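Local coordinates for NLP/P60 family protein (Bacillus cereus ATCC 10987, PDB 3H41), which probably cleaves the gamma-D-glutamyl-L-lysine bond of cell-wall murein peptides as an NlpC/P60 cysteine peptidase, releasing L-Ala-gamma-D-Glu dipeptides, at residues T146-Y158 and K167-Q181. Numbering follows the deposited sequence. Where two conformers were deposited one is given.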
ATOM      1  N   THR A 146      -4.178   2.704   6.569  1.00 11.49           N
ATOM      2  CA  THR A 146      -5.050   3.891   6.428  1.00 12.79           C
ATOM      3  C   THR A 146      -4.844   4.773   7.669  1.00 11.70           C
ATOM      4  O   THR A 146      -4.775   4.242   8.787  1.00 12.80           O
ATOM      5  CB  THR A 146      -6.517   3.461   6.298  1.00 10.37           C
ATOM      6  OG1 THR A 146      -6.689   2.608   5.116  1.00 11.40           O
ATOM      7  CG2 THR A 146      -7.473   4.691   6.250  1.00 14.25           C
ATOM      8  N   ARG A 147      -4.691   6.084   7.469  1.00 12.27           N
ATOM      9  CA  ARG A 147      -4.538   7.035   8.553  1.00 11.28           C
ATOM     10  C   ARG A 147      -5.642   8.066   8.468  1.00 12.11           C
ATOM     11  O   ARG A 147      -5.809   8.690   7.438  1.00 11.71           O
ATOM     12  CB  ARG A 147      -3.199   7.759   8.509  1.00 14.33           C
ATOM     13  CG  ARG A 147      -1.981   6.865   8.555  1.00 15.76           C
ATOM     14  CD  ARG A 147      -1.360   6.693   7.147  1.00 17.58           C
ATOM     15  NE  ARG A 147      -0.205   5.799   7.211  1.00 16.16           N
ATOM     16  CZ  ARG A 147       0.990   6.138   7.707  1.00 17.97           C
ATOM     17  NH1 ARG A 147       1.237   7.369   8.132  1.00 20.73           N
ATOM     18  NH2 ARG A 147       1.951   5.244   7.760  1.00 17.63           N
ATOM     19  N   LEU A 148      -6.393   8.236   9.556  1.00 13.08           N
ATOM     20  CA  LEU A 148      -7.421   9.259   9.626  1.00 14.19           C
ATOM     21  C   LEU A 148      -7.296  10.059  10.925  1.00 11.54           C
ATOM     22  O   LEU A 148      -6.981   9.495  11.987  1.00 14.68           O
ATOM     23  CB  LEU A 148      -8.805   8.636   9.505  1.00 13.93           C
ATOM     24  CG  LEU A 148      -9.093   7.893   8.192  1.00 15.41           C
ATOM     25  CD1 LEU A 148     -10.289   6.966   8.377  1.00 13.70           C
ATOM     26  CD2 LEU A 148      -9.319   8.830   7.007  1.00 13.12           C
ATOM     27  N   PRO A 149      -7.562  11.365  10.855  1.00 12.43           N
ATOM     28  CA  PRO A 149      -7.415  12.169  12.083  1.00 13.78           C
ATOM     29  C   PRO A 149      -8.300  11.675  13.241  1.00 13.37           C
ATOM     30  O   PRO A 149      -9.477  11.364  13.041  1.00 15.80           O
ATOM     31  CB  PRO A 149      -7.870  13.561  11.644  1.00 15.18           C
ATOM     32  CG  PRO A 149      -7.722  13.595  10.169  1.00 18.46           C
ATOM     33  CD  PRO A 149      -7.944  12.188   9.702  1.00 12.83           C
ATOM     34  N   LEU A 150      -7.728  11.623  14.434  1.00 15.70           N
ATOM     35  CA  LEU A 150      -8.419  11.171  15.614  1.00 15.90           C
ATOM     36  C   LEU A 150      -9.263  12.335  16.114  1.00 16.70           C
ATOM     37  O   LEU A 150      -8.734  13.434  16.294  1.00 14.04           O
ATOM     38  CB  LEU A 150      -7.436  10.780  16.700  1.00 17.11           C
ATOM     39  CG  LEU A 150      -7.960  10.364  18.083  1.00 21.65           C
ATOM     40  CD1 LEU A 150      -8.755   9.062  18.011  1.00 20.13           C
ATOM     41  CD2 LEU A 150      -6.752  10.244  19.038  1.00 27.62           C
ATOM     42  N   LEU A 151     -10.553  12.078  16.341  1.00 12.63           N
ATOM     43  CA  LEU A 151     -11.413  13.073  16.967  1.00 13.99           C
ATOM     44  C   LEU A 151     -11.644  12.842  18.460  1.00 14.42           C
ATOM     45  O   LEU A 151     -11.690  13.798  19.229  1.00 16.98           O
ATOM     46  CB  LEU A 151     -12.731  13.157  16.238  1.00 13.38           C
ATOM     47  CG  LEU A 151     -12.672  13.486  14.744  1.00 15.78           C
ATOM     48  CD1 LEU A 151     -14.042  13.267  14.124  1.00 17.49           C
ATOM     49  CD2 LEU A 151     -12.171  14.896  14.500  1.00 15.83           C
ATOM     50  N   SER A 152     -11.811  11.588  18.860  1.00 17.81           N
ATOM     51  CA  SER A 152     -12.115  11.224  20.250  1.00 15.47           C
ATOM     52  C   SER A 152     -11.970   9.717  20.412  1.00 14.37           C
ATOM     53  O   SER A 152     -11.862   8.992  19.443  1.00 13.38           O
ATOM     54  CB  SER A 152     -13.511  11.725  20.704  1.00 20.43           C
ATOM     55  OG  SER A 152     -14.577  11.114  20.002  1.00 15.39           O
ATOM     56  N   GLU A 153     -11.923   9.277  21.650  1.00 15.90           N
ATOM     57  CA  GLU A 153     -11.719   7.870  22.018  1.00 18.66           C
ATOM     58  C   GLU A 153     -12.612   7.547  23.207  1.00 21.63           C
ATOM     59  O   GLU A 153     -12.687   8.344  24.167  1.00 21.37           O
ATOM     60  CB  GLU A 153     -10.278   7.677  22.451  1.00 20.35           C
ATOM     61  CG  GLU A 153      -9.935   6.248  22.895  1.00 26.41           C
ATOM     62  CD  GLU A 153      -8.491   6.102  23.342  1.00 35.80           C
ATOM     63  OE1 GLU A 153      -7.775   7.112  23.384  1.00 33.94           O
ATOM     64  OE2 GLU A 153      -8.069   4.973  23.667  1.00 49.71           O
ATOM     65  N   ASP A 154     -13.292   6.409  23.165  1.00 18.59           N
ATOM     66  CA  ASP A 154     -13.972   5.913  24.367  1.00 21.39           C
ATOM     67  C   ASP A 154     -13.408   4.549  24.733  1.00 20.34           C
ATOM     68  O   ASP A 154     -12.343   4.174  24.242  1.00 20.82           O
ATOM     69  CB  ASP A 154     -15.481   5.910  24.185  1.00 22.72           C
ATOM     70  CG  ASP A 154     -15.950   4.984  23.071  1.00 22.77           C
ATOM     71  OD1 ASP A 154     -15.238   4.001  22.770  1.00 16.89           O
ATOM     72  OD2 ASP A 154     -17.039   5.239  22.516  1.00 22.28           O
ATOM     73  N   THR A 155     -14.111   3.800  25.585  1.00 22.68           N
ATOM     74  CA  THR A 155     -13.589   2.536  26.044  1.00 23.12           C
ATOM     75  C   THR A 155     -13.565   1.467  24.967  1.00 20.25           C
ATOM     76  O   THR A 155     -12.819   0.518  25.117  1.00 24.53           O
ATOM     77  CB  THR A 155     -14.378   1.961  27.266  1.00 23.67           C
ATOM     78  OG1 THR A 155     -15.753   1.810  26.937  1.00 27.83           O
ATOM     79  CG2 THR A 155     -14.251   2.883  28.469  1.00 23.95           C
ATOM     80  N   ILE A 156     -14.390   1.583  23.922  1.00 18.73           N
ATOM     81  CA  ILE A 156     -14.411   0.548  22.883  1.00 16.65           C
ATOM     82  C   ILE A 156     -13.919   0.980  21.481  1.00 14.99           C
ATOM     83  O   ILE A 156     -13.703   0.117  20.613  1.00 12.43           O
ATOM     84  CB  ILE A 156     -15.794  -0.135  22.758  1.00 19.43           C
ATOM     85  CG1 ILE A 156     -16.878   0.860  22.310  1.00 24.54           C
ATOM     86  CG2 ILE A 156     -16.204  -0.854  24.101  1.00 18.05           C
ATOM     87  CD1 ILE A 156     -18.143   0.168  21.736  1.00 25.67           C
ATOM     88  N   SER A 157     -13.729   2.285  21.255  1.00 15.02           N
ATOM     89  CA  SER A 157     -13.590   2.805  19.889  1.00 13.51           C
ATOM     90  C   SER A 157     -12.755   4.059  19.766  1.00 14.04           C
ATOM     91  O   SER A 157     -12.490   4.747  20.751  1.00 14.34           O
ATOM     92  CB  SER A 157     -14.971   3.091  19.288  1.00 18.07           C
ATOM     93  OG  SER A 157     -15.658   4.059  20.053  1.00 14.54           O
ATOM     94  N   TYR A 158     -12.336   4.339  18.540  1.00  9.85           N
ATOM     95  CA  TYR A 158     -11.782   5.627  18.192  1.00 11.10           C
ATOM     96  C   TYR A 158     -12.782   6.255  17.243  1.00 12.54           C
ATOM     97  O   TYR A 158     -13.336   5.553  16.380  1.00 12.33           O
ATOM     98  CB  TYR A 158     -10.478   5.495  17.413  1.00 13.01           C
ATOM     99  CG  TYR A 158      -9.367   4.747  18.102  1.00 12.25           C
ATOM    100  CD1 TYR A 158      -8.721   5.290  19.195  1.00 18.85           C
ATOM    101  CD2 TYR A 158      -8.943   3.518  17.633  1.00 13.19           C
ATOM    102  CE1 TYR A 158      -7.686   4.609  19.821  1.00 19.64           C
ATOM    103  CE2 TYR A 158      -7.892   2.822  18.259  1.00 16.17           C
ATOM    104  CZ  TYR A 158      -7.275   3.375  19.345  1.00 14.62           C
ATOM    105  OH  TYR A 158      -6.240   2.719  19.976  1.00 21.67           O
ATOM    106  N   LYS A 167     -17.889  11.869   9.884  1.00 13.46           N
ATOM    107  CA  LYS A 167     -17.295  11.267  11.067  1.00 13.85           C
ATOM    108  C   LYS A 167     -17.667   9.781  11.109  1.00 13.41           C
ATOM    109  O   LYS A 167     -18.753   9.384  10.630  1.00 14.23           O
ATOM    110  CB  LYS A 167     -17.805  11.983  12.311  1.00 16.39           C
ATOM    111  CG  LYS A 167     -17.448  13.484  12.347  1.00 17.38           C
ATOM    112  CD  LYS A 167     -17.883  14.113  13.669  1.00 28.55           C
ATOM    113  CE  LYS A 167     -17.446  15.587  13.802  1.00 39.64           C
ATOM    114  NZ  LYS A 167     -17.887  16.401  12.654  1.00 34.65           N
ATOM    115  N   ALA A 168     -16.745   8.995  11.651  1.00 12.07           N
ATOM    116  CA  ALA A 168     -16.820   7.547  11.668  1.00 11.25           C
ATOM    117  C   ALA A 168     -16.123   7.017  12.884  1.00 11.91           C
ATOM    118  O   ALA A 168     -15.316   7.705  13.541  1.00 12.35           O
ATOM    119  CB  ALA A 168     -16.140   6.967  10.410  1.00 13.32           C
ATOM    120  N   TRP A 169     -16.328   5.735  13.138  1.00  9.89           N
ATOM    121  CA  TRP A 169     -15.657   5.091  14.248  1.00 10.90           C
ATOM    122  C   TRP A 169     -15.243   3.662  13.935  1.00 11.90           C
ATOM    123  O   TRP A 169     -15.815   3.037  13.038  1.00 12.52           O
ATOM    124  CB  TRP A 169     -16.546   5.145  15.466  1.00 10.48           C
ATOM    125  CG  TRP A 169     -17.759   4.249  15.466  1.00 11.05           C
ATOM    126  CD1 TRP A 169     -19.022   4.555  15.046  1.00 16.53           C
ATOM    127  CD2 TRP A 169     -17.816   2.932  16.013  1.00 12.53           C
ATOM    128  NE1 TRP A 169     -19.859   3.480  15.262  1.00 14.79           N
ATOM    129  CE2 TRP A 169     -19.131   2.467  15.850  1.00 14.87           C
ATOM    130  CE3 TRP A 169     -16.846   2.073  16.573  1.00 11.97           C
ATOM    131  CZ2 TRP A 169     -19.543   1.175  16.267  1.00 13.02           C
ATOM    132  CZ3 TRP A 169     -17.243   0.777  16.976  1.00 14.90           C
ATOM    133  CH2 TRP A 169     -18.593   0.351  16.830  1.00 11.90           C
ATOM    134  N   LEU A 170     -14.220   3.187  14.639  1.00  9.90           N
ATOM    135  CA  LEU A 170     -13.757   1.800  14.533  1.00 12.34           C
ATOM    136  C   LEU A 170     -13.446   1.248  15.912  1.00 12.99           C
ATOM    137  O   LEU A 170     -13.152   1.995  16.840  1.00 13.64           O
ATOM    138  CB  LEU A 170     -12.534   1.655  13.633  1.00 14.76           C
ATOM    139  CG  LEU A 170     -11.256   2.359  14.026  1.00 17.30           C
ATOM    140  CD1 LEU A 170     -10.059   1.667  13.322  1.00 25.57           C
ATOM    141  CD2 LEU A 170     -11.336   3.850  13.676  1.00 16.90           C
ATOM    142  N   ARG A 171     -13.547  -0.067  16.048  1.00 13.32           N
ATOM    143  CA  ARG A 171     -13.153  -0.720  17.291  1.00 11.70           C
ATOM    144  C   ARG A 171     -11.703  -0.449  17.589  1.00 14.32           C
ATOM    145  O   ARG A 171     -10.874  -0.435  16.676  1.00 12.41           O
ATOM    146  CB  ARG A 171     -13.392  -2.225  17.213  1.00 11.87           C
ATOM    147  CG  ARG A 171     -14.836  -2.652  17.308  1.00 13.42           C
ATOM    148  CD  ARG A 171     -15.277  -2.740  18.754  1.00 19.40           C
ATOM    149  NE  ARG A 171     -16.705  -3.008  18.857  1.00 12.45           N
ATOM    150  CZ  ARG A 171     -17.352  -3.355  19.964  1.00 11.67           C
ATOM    151  NH1 ARG A 171     -16.722  -3.442  21.135  1.00 14.11           N
ATOM    152  NH2 ARG A 171     -18.676  -3.529  19.913  1.00 13.91           N
ATOM    153  N   LYS A 172     -11.405  -0.235  18.869  1.00 12.32           N
ATOM    154  CA  LYS A 172     -10.033  -0.010  19.297  1.00 15.94           C
ATOM    155  C   LYS A 172      -9.035  -1.098  18.900  1.00 16.48           C
ATOM    156  O   LYS A 172      -7.849  -0.820  18.733  1.00 16.30           O
ATOM    157  CB  LYS A 172     -10.004   0.118  20.810  1.00 19.89           C
ATOM    158  CG  LYS A 172     -10.246   1.489  21.285  1.00 26.95           C
ATOM    159  CD  LYS A 172     -10.230   1.472  22.816  1.00 31.01           C
ATOM    160  CE  LYS A 172      -9.687   2.735  23.348  1.00 38.43           C
ATOM    161  NZ  LYS A 172     -10.103   2.930  24.763  1.00 38.52           N
ATOM    162  N   ASN A 173      -9.491  -2.342  18.829  1.00 15.88           N
ATOM    163  CA  ASN A 173      -8.610  -3.436  18.471  1.00 16.74           C
ATOM    164  C   ASN A 173      -8.208  -3.382  16.977  1.00 18.98           C
ATOM    165  O   ASN A 173      -7.297  -4.112  16.555  1.00 18.86           O
ATOM    166  CB  ASN A 173      -9.275  -4.777  18.743  1.00 19.32           C
ATOM    167  CG  ASN A 173      -9.307  -5.138  20.224  1.00 36.38           C
ATOM    168  OD1 ASN A 173      -8.394  -4.811  20.987  1.00 46.78           O
ATOM    169  ND2 ASN A 173     -10.363  -5.843  20.630  1.00 44.70           N
ATOM    170  N   ASP A 174      -8.912  -2.579  16.176  1.00 15.23           N
ATOM    171  CA  ASP A 174      -8.608  -2.464  14.743  1.00 15.97           C
ATOM    172  C   ASP A 174      -7.612  -1.379  14.409  1.00 15.40           C
ATOM    173  O   ASP A 174      -7.248  -1.227  13.243  1.00 17.06           O
ATOM    174  CB  ASP A 174      -9.867  -2.213  13.913  1.00 14.18           C
ATOM    175  CG  ASP A 174     -10.718  -3.453  13.727  1.00 21.34           C
ATOM    176  OD1 ASP A 174     -10.147  -4.562  13.650  1.00 19.68           O
ATOM    177  OD2 ASP A 174     -11.963  -3.313  13.625  1.00 17.77           O
ATOM    178  N   GLY A 175      -7.172  -0.607  15.395  1.00 13.87           N
ATOM    179  CA  GLY A 175      -6.288   0.521  15.115  1.00 14.32           C
ATOM    180  C   GLY A 175      -5.427   0.910  16.294  1.00 16.13           C
ATOM    181  O   GLY A 175      -5.570   0.364  17.403  1.00 14.40           O
ATOM    182  N   THR A 176      -4.536   1.861  16.039  1.00 14.78           N
ATOM    183  CA  THR A 176      -3.594   2.409  17.009  0.60 17.29           C
ATOM    184  C   THR A 176      -3.528   3.905  16.764  1.00 18.02           C
ATOM    185  O   THR A 176      -3.539   4.292  15.600  1.00 17.76           O
ATOM    186  CB  THR A 176      -2.184   1.834  16.699  0.60 19.05           C
ATOM    187  OG1 THR A 176      -2.204   0.400  16.832  0.60 27.25           O
ATOM    188  CG2 THR A 176      -1.108   2.444  17.587  0.60 20.14           C
ATOM    189  N   PHE A 177      -3.375   4.743  17.784  1.00 18.07           N
ATOM    190  CA  PHE A 177      -3.149   6.142  17.432  1.00 21.69           C
ATOM    191  C   PHE A 177      -1.722   6.599  17.630  1.00 20.87           C
ATOM    192  O   PHE A 177      -0.973   6.029  18.422  1.00 20.46           O
ATOM    193  CB  PHE A 177      -4.196   7.118  17.998  1.00 28.37           C
ATOM    194  CG  PHE A 177      -3.953   7.552  19.395  1.00 30.01           C
ATOM    195  CD1 PHE A 177      -3.174   8.662  19.655  1.00 39.11           C
ATOM    196  CD2 PHE A 177      -4.554   6.871  20.449  1.00 45.83           C
ATOM    197  CE1 PHE A 177      -2.964   9.084  20.944  1.00 49.67           C
ATOM    198  CE2 PHE A 177      -4.359   7.280  21.750  1.00 46.26           C
ATOM    199  CZ  PHE A 177      -3.564   8.395  22.005  1.00 53.12           C
ATOM    200  N   TYR A 178      -1.357   7.582  16.829  1.00 21.42           N
ATOM    201  CA  TYR A 178      -0.003   8.137  16.780  1.00 23.38           C
ATOM    202  C   TYR A 178      -0.066   9.644  16.539  1.00 25.73           C
ATOM    203  O   TYR A 178      -0.993  10.131  15.883  1.00 25.81           O
ATOM    204  CB  TYR A 178       0.794   7.511  15.630  1.00 23.08           C
ATOM    205  CG  TYR A 178       1.071   6.011  15.699  1.00 22.72           C
ATOM    206  CD1 TYR A 178       1.956   5.477  16.640  1.00 27.03           C
ATOM    207  CD2 TYR A 178       0.520   5.146  14.754  1.00 23.17           C
ATOM    208  CE1 TYR A 178       2.227   4.095  16.680  1.00 23.56           C
ATOM    209  CE2 TYR A 178       0.798   3.790  14.767  1.00 24.44           C
ATOM    210  CZ  TYR A 178       1.663   3.275  15.725  1.00 27.80           C
ATOM    211  OH  TYR A 178       1.929   1.931  15.696  1.00 29.22           O
ATOM    212  N   ARG A 179       0.948  10.379  17.013  1.00 29.12           N
ATOM    213  CA  ARG A 179       0.991  11.841  16.861  1.00 27.46           C
ATOM    214  C   ARG A 179       1.264  12.259  15.420  1.00 29.43           C
ATOM    215  O   ARG A 179       0.732  13.271  14.947  1.00 31.51           O
ATOM    216  CB  ARG A 179       2.042  12.439  17.813  1.00 30.81           C
ATOM    217  CG  ARG A 179       1.898  11.943  19.251  1.00 31.14           C
ATOM    218  N   SER A 180       2.064  11.470  14.711  1.00 27.70           N
ATOM    219  CA  SER A 180       2.463  11.755  13.323  1.00 27.53           C
ATOM    220  C   SER A 180       3.303  10.598  12.799  1.00 26.72           C
ATOM    221  O   SER A 180       3.704   9.738  13.596  1.00 25.00           O
ATOM    222  CB  SER A 180       3.313  13.017  13.249  1.00 28.54           C
ATOM    223  OG  SER A 180       4.552  12.799  13.866  1.00 25.85           O
ATOM    224  N   GLN A 181       3.611  10.605  11.497  1.00 25.74           N
ATOM    225  CA  GLN A 181       4.412   9.531  10.850  1.00 26.08           C
ATOM    226  C   GLN A 181       5.739   9.473  11.561  1.00 28.19           C
ATOM    227  O   GLN A 181       6.263   8.384  11.907  1.00 25.55           O
ATOM    228  CB  GLN A 181       4.629   9.832   9.358  1.00 27.55           C
ATOM    229  CG  GLN A 181       5.599   8.901   8.573  1.00 30.97           C
ATOM    230  CD  GLN A 181       5.039   7.492   8.324  1.00 23.59           C
ATOM    231  OE1 GLN A 181       3.894   7.223   8.652  1.00 20.39           O
ATOM    232  NE2 GLN A 181       5.867   6.588   7.766  1.00 16.85           N
TER
HETATM  233  O   HOH W   1     -13.691  -2.940  21.662  1.00 35.45           O
HETATM  234  O   HOH W   2      -3.500   3.178  20.550  1.00 41.56           O
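In the beta hairpin of strands 157-161 and 167-171, part of the second SH3b-like domain, Tyr-158 and Leu-170 form an antiparallel hydrogen-bonded pair, and strand 167-171 leads through a 3-10 turn, 172-174, into strand 175-178. Tyr-158 N reaches Leu-170 O at 3.0 Å, and the reverse bond closes the ring. The buried Tyr-158 ring packs against that turn. Lys-172 CG lies above one face of its ring, 4.1 Å from the centroid, while Gly-175 O and Leu-170 CG come up at the edge. A phenol suits this place, since its ring packs on aliphatic carbon while its OH shares a water with Phe-177 N.

Lys-172 serves two ends at once: its backbone N binds Ile-156 O, and its long chain runs past the 154-157 turn to put its NZ 2.6 Å from Asp-154 O, a hydrogen bond. Asp-154 OD1 accepts from Ile-156 N, forming an Asx turn, and also from Ser-157 OG, the two donors coming from opposite faces of its carboxylate plane. Further along, the Phe-177 ring receives Leu-150 CD2 over one face and turns its edge to Tyr-158 CE1. At the far end Arg-147 clamps Gln-181 OE1 with NH1 (2.7 Å) and NH2 (2.9 Å), the oxygen lying in the guanidinium plane.

Gln-181 NE2 in turn binds Lys-225 O at the C-terminal end of helix 218-225, while strand 119-122 runs between 147-153 and 175-178, its Val-120 touching both Leu-150 and Tyr-158.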